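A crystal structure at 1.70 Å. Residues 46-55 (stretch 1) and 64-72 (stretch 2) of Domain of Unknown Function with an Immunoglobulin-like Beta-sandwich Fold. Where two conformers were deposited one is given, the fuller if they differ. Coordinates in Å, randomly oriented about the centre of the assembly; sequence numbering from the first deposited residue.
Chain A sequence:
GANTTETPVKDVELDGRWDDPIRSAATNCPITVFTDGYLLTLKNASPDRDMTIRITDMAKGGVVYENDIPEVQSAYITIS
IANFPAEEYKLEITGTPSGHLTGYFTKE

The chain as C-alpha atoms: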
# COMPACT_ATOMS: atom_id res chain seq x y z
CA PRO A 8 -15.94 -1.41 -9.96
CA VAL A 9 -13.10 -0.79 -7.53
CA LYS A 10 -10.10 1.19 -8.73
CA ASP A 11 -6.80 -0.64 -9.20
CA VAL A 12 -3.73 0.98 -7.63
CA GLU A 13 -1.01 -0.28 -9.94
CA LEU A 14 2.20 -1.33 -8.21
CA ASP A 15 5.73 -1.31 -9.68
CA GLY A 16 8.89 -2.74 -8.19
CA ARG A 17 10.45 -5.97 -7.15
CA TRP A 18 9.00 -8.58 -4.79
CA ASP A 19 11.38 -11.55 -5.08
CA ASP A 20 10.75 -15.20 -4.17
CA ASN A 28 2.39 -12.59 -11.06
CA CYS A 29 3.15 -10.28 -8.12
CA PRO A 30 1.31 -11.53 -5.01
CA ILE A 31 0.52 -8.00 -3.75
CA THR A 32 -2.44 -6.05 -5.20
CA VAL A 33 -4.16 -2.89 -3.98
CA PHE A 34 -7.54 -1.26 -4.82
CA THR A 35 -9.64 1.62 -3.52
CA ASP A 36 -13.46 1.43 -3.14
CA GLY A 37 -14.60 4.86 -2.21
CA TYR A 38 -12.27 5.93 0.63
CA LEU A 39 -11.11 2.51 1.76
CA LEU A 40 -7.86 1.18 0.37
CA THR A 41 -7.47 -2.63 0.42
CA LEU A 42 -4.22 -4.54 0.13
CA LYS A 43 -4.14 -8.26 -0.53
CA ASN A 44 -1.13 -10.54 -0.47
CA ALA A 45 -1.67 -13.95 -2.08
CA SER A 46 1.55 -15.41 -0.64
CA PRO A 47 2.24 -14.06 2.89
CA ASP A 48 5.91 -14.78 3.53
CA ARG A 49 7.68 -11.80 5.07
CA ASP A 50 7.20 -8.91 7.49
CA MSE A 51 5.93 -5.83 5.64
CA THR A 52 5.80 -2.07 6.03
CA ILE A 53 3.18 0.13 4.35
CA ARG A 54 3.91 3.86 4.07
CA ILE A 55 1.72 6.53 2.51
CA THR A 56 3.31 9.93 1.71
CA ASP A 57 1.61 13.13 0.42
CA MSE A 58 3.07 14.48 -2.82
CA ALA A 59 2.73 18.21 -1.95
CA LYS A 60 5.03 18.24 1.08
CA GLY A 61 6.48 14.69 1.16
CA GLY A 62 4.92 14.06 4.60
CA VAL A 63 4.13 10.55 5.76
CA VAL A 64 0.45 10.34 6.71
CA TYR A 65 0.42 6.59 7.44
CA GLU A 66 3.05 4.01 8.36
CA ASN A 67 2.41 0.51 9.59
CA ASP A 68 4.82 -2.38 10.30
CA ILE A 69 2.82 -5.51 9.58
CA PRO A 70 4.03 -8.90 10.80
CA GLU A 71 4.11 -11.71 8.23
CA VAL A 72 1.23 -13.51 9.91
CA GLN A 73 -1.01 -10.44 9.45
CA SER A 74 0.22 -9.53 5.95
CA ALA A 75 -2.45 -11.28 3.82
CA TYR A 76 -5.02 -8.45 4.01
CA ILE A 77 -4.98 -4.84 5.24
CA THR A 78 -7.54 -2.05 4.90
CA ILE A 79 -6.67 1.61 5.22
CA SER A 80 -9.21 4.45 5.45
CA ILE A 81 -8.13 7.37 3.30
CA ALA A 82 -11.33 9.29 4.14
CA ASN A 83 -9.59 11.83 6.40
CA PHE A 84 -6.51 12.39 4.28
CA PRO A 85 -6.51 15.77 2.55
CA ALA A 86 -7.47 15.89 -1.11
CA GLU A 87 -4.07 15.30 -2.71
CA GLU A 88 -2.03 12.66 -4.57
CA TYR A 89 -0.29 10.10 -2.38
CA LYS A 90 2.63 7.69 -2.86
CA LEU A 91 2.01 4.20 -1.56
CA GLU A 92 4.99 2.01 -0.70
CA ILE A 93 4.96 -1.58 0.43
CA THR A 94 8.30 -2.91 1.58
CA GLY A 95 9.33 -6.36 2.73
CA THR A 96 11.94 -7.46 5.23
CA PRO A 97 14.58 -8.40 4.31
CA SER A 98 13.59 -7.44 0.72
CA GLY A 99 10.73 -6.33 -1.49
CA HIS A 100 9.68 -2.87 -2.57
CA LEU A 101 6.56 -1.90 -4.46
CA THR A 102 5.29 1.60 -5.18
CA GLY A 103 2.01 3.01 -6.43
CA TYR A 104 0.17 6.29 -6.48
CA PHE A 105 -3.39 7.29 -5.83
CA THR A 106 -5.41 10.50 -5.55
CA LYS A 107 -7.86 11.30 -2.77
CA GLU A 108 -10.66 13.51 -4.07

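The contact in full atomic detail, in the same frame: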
# COMPACT_ATOMS: atom_id res chain seq x y z
N SER A 46 0.50 -14.51 -1.11
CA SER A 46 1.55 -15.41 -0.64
C SER A 46 2.29 -14.78 0.54
O SER A 46 3.46 -14.38 0.40
CB SER A 46 2.52 -15.74 -1.79
OG SER A 46 1.85 -15.77 -3.03
N PRO A 47 1.62 -14.68 1.71
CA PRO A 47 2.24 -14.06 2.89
C PRO A 47 3.51 -14.80 3.26
O PRO A 47 3.48 -16.00 3.44
CB PRO A 47 1.17 -14.22 3.98
CG PRO A 47 -0.09 -14.49 3.26
CD PRO A 47 0.26 -15.16 2.01
N ASP A 48 4.63 -14.09 3.35
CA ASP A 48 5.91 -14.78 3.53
C ASP A 48 7.02 -13.91 4.11
O ASP A 48 8.15 -14.34 4.18
CB ASP A 48 6.38 -15.36 2.20
CG ASP A 48 6.64 -14.28 1.15
OD1 ASP A 48 6.50 -13.09 1.47
OD2 ASP A 48 7.00 -14.63 0.01
N ARG A 49 6.70 -12.68 4.49
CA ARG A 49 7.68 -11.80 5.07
C ARG A 49 6.99 -10.69 5.84
O ARG A 49 5.84 -10.32 5.53
CB ARG A 49 8.54 -11.23 3.96
CG ARG A 49 7.89 -10.11 3.17
CD ARG A 49 8.63 -9.89 1.87
NE ARG A 49 8.35 -10.99 0.97
CZ ARG A 49 8.91 -11.15 -0.23
NH1 ARG A 49 9.76 -10.26 -0.72
NH2 ARG A 49 8.59 -12.22 -0.95
N ASP A 50 7.69 -10.12 6.82
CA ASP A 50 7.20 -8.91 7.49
C ASP A 50 7.15 -7.79 6.45
O ASP A 50 8.01 -7.72 5.55
CB ASP A 50 8.10 -8.48 8.65
CG ASP A 50 8.02 -9.41 9.85
OD1 ASP A 50 7.12 -10.26 9.96
OD2 ASP A 50 8.90 -9.25 10.73
N MSE A 51 6.15 -6.91 6.60
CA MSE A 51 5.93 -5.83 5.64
C MSE A 51 5.78 -4.48 6.34
O MSE A 51 5.45 -4.39 7.53
CB MSE A 51 4.66 -6.07 4.83
CG MSE A 51 4.63 -7.30 4.00
SE MSE A 51 3.02 -7.20 2.86
CE MSE A 51 1.72 -6.23 4.15
N THR A 52 6.07 -3.43 5.59
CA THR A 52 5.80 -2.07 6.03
C THR A 52 5.02 -1.38 4.93
O THR A 52 5.36 -1.51 3.75
CB THR A 52 7.08 -1.26 6.29
OG1 THR A 52 7.84 -1.87 7.35
CG2 THR A 52 6.70 0.18 6.67
N ILE A 53 3.96 -0.66 5.30
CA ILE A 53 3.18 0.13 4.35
C ILE A 53 3.37 1.59 4.77
O ILE A 53 3.28 1.92 5.95
CB ILE A 53 1.67 -0.21 4.39
CG1 ILE A 53 1.47 -1.68 4.01
CG2 ILE A 53 0.86 0.74 3.48
CD1 ILE A 53 0.03 -2.16 4.09
N ARG A 54 3.72 2.44 3.81
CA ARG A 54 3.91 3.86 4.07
C ARG A 54 3.17 4.67 2.99
O ARG A 54 3.22 4.34 1.80
CB ARG A 54 5.40 4.18 4.09
CG ARG A 54 5.79 5.55 4.52
CD ARG A 54 7.32 5.57 4.84
NE ARG A 54 7.66 4.90 6.11
CZ ARG A 54 8.47 3.83 6.26
NH1 ARG A 54 9.04 3.21 5.23
NH2 ARG A 54 8.69 3.34 7.47
N ILE A 55 2.42 5.67 3.42
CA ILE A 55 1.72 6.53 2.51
C ILE A 55 2.25 7.95 2.76
O ILE A 55 2.30 8.39 3.92
CB ILE A 55 0.21 6.47 2.70
CG1 ILE A 55 -0.32 5.05 2.50
CG2 ILE A 55 -0.52 7.46 1.76
CD1 ILE A 55 -1.75 4.90 2.78
N VAL A 64 1.76 10.25 6.04
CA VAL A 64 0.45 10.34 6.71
C VAL A 64 0.08 9.01 7.36
O VAL A 64 -0.79 8.97 8.22
CB VAL A 64 -0.68 10.80 5.74
CG1 VAL A 64 -0.35 12.18 5.18
CG2 VAL A 64 -0.95 9.77 4.65
N TYR A 65 0.74 7.91 6.95
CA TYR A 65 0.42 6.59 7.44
C TYR A 65 1.66 5.73 7.34
O TYR A 65 2.26 5.68 6.27
CB TYR A 65 -0.71 5.97 6.61
CG TYR A 65 -1.13 4.55 6.98
CD1 TYR A 65 -0.39 3.46 6.55
CD2 TYR A 65 -2.24 4.31 7.80
CE1 TYR A 65 -0.77 2.16 6.85
CE2 TYR A 65 -2.63 3.01 8.13
CZ TYR A 65 -1.89 1.94 7.63
OH TYR A 65 -2.26 0.64 7.95
N GLU A 66 2.03 5.06 8.43
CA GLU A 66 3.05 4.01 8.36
C GLU A 66 2.69 2.90 9.32
O GLU A 66 2.28 3.13 10.47
CB GLU A 66 4.47 4.55 8.62
CG GLU A 66 4.71 4.99 10.03
CD GLU A 66 6.11 5.55 10.29
OE1 GLU A 66 6.79 6.00 9.36
OE2 GLU A 66 6.49 5.54 11.46
N ASN A 67 2.82 1.68 8.84
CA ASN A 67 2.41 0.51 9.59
C ASN A 67 3.37 -0.65 9.31
O ASN A 67 3.59 -0.99 8.15
CB ASN A 67 0.98 0.18 9.18
CG ASN A 67 0.35 -0.91 10.01
OD1 ASN A 67 0.97 -1.43 10.92
ND2 ASN A 67 -0.91 -1.24 9.71
N ASP A 68 3.97 -1.19 10.37
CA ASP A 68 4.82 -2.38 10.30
C ASP A 68 3.94 -3.59 10.55
O ASP A 68 3.40 -3.74 11.63
CB ASP A 68 5.93 -2.31 11.35
CG ASP A 68 6.95 -1.23 11.05
OD1 ASP A 68 7.09 -0.84 9.88
OD2 ASP A 68 7.63 -0.77 11.98
N ILE A 69 3.78 -4.43 9.53
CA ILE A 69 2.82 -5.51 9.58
C ILE A 69 3.54 -6.86 9.66
O ILE A 69 4.26 -7.24 8.72
CB ILE A 69 1.88 -5.47 8.33
CG1 ILE A 69 1.09 -4.13 8.30
CG2 ILE A 69 0.95 -6.68 8.35
CD1 ILE A 69 0.82 -3.62 6.97
N PRO A 70 3.34 -7.61 10.75
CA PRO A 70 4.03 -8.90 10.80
C PRO A 70 3.53 -9.86 9.72
O PRO A 70 2.39 -9.75 9.28
CB PRO A 70 3.71 -9.45 12.19
CG PRO A 70 2.86 -8.43 12.85
CD PRO A 70 2.50 -7.36 11.94
N GLU A 71 4.41 -10.76 9.30
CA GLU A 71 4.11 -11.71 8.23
C GLU A 71 2.76 -12.35 8.42
O GLU A 71 1.97 -12.44 7.49
CB GLU A 71 5.20 -12.78 8.14
CG GLU A 71 4.79 -13.97 7.28
CD GLU A 71 5.87 -15.01 7.17
OE1 GLU A 71 7.02 -14.72 7.57
OE2 GLU A 71 5.58 -16.12 6.68
N VAL A 72 2.47 -12.79 9.65
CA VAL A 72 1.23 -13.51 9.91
C VAL A 72 -0.02 -12.67 9.61
O VAL A 72 -1.06 -13.22 9.27
CB VAL A 72 1.16 -14.08 11.36
CG1 VAL A 72 2.22 -15.15 11.53
CG2 VAL A 72 1.30 -12.98 12.41
O HOH W 1 3.08 -17.12 6.30

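The most unusual feature of this contact lies where the regular ladder gives out: a carboxylate takes over from the backbone. Beyond the pair Met51 and Ile69, the amide Glu71 N donates to the side-chain atom Asp50 OD1 at 2.8 Å with an N-H...O angle of 154°. Asp50 has its CA-to-CB bond sideways to the partner, but chi1 of -71° (m) brings the carboxylate nearer. The short acidic side chain thus provides an acceptor for an amide at the start of the 3-10 segment.

The rest is an antiparallel pairing, with strand axes at 170° and a closest approach of 4.6 Å. Three hydrogen-bonded pairs alternate with two non-hydrogen-bonded ones. Met51 N to Ile69 O (2.9 Å, 174°) and Ile69 N to Met51 O (2.6 Å, 166°) close the first ring; Ile53 N to Asn67 O and Asn67 N to Ile53 O, both 2.9 Å, close the second. At the third, Ile55 N reaches Tyr65 O at 2.9 Å, while Ile55 O accepts from Val64 N at 2.9 Å and only weakly from Tyr65 N at 3.4 Å. The carbonyl is therefore shared unequally between successive amides. Between the rings, CA-H...O contacts such as Thr52 CA to Asn67 O (3.2 Å) and Glu66 CA to Ile53 O (3.2 Å) accompany the close spacing at the non-hydrogen-bonded pairs, 4.4 Å from Thr52 CA to Asp68 CA and likewise from Arg54 CA to Glu66 CA.

The alternation sorts the side chains. Met51, Ile53, Ile55, Tyr65, Asn67 and Ile69 share one face. There Ile53 CD1 packs tightly on Ile69 CD1 at 3.3 Å, and the selenomethionine methyl Met51 CE lies 3.9 Å from Ile69 CD1. Ile53 CG2 approaches Tyr65 CE1 at 4.0 Å, oblique to the ring. The branched aliphatic chains suit this largely buried surface; polar Asn67 is accommodated through Asn67 ND2, which donates to Tyr65 OH at 2.9 Å.

Polar pairs occupy the opposite face, which is more open to solvent. Thr52 OG1 donates to Asp68 OD1 at 2.8 Å, and a salt bridge joins Arg54 NE to Glu66 OE1 at 3.5 Å, the carboxylate oxygen lying at the guanidinium edge, near its plane.

Past the strands, Glu71 has the largest area covered by the other stretch, 101 Å² of the 785 Å² buried in total. With chi1 and chi2 both t, its extended chain places Glu71 OE2 3.4 Å from Asp48 CA. One water bridges this end, donating to Glu71 OE2 at 2.7 Å and Pro47 O at 3.1 Å.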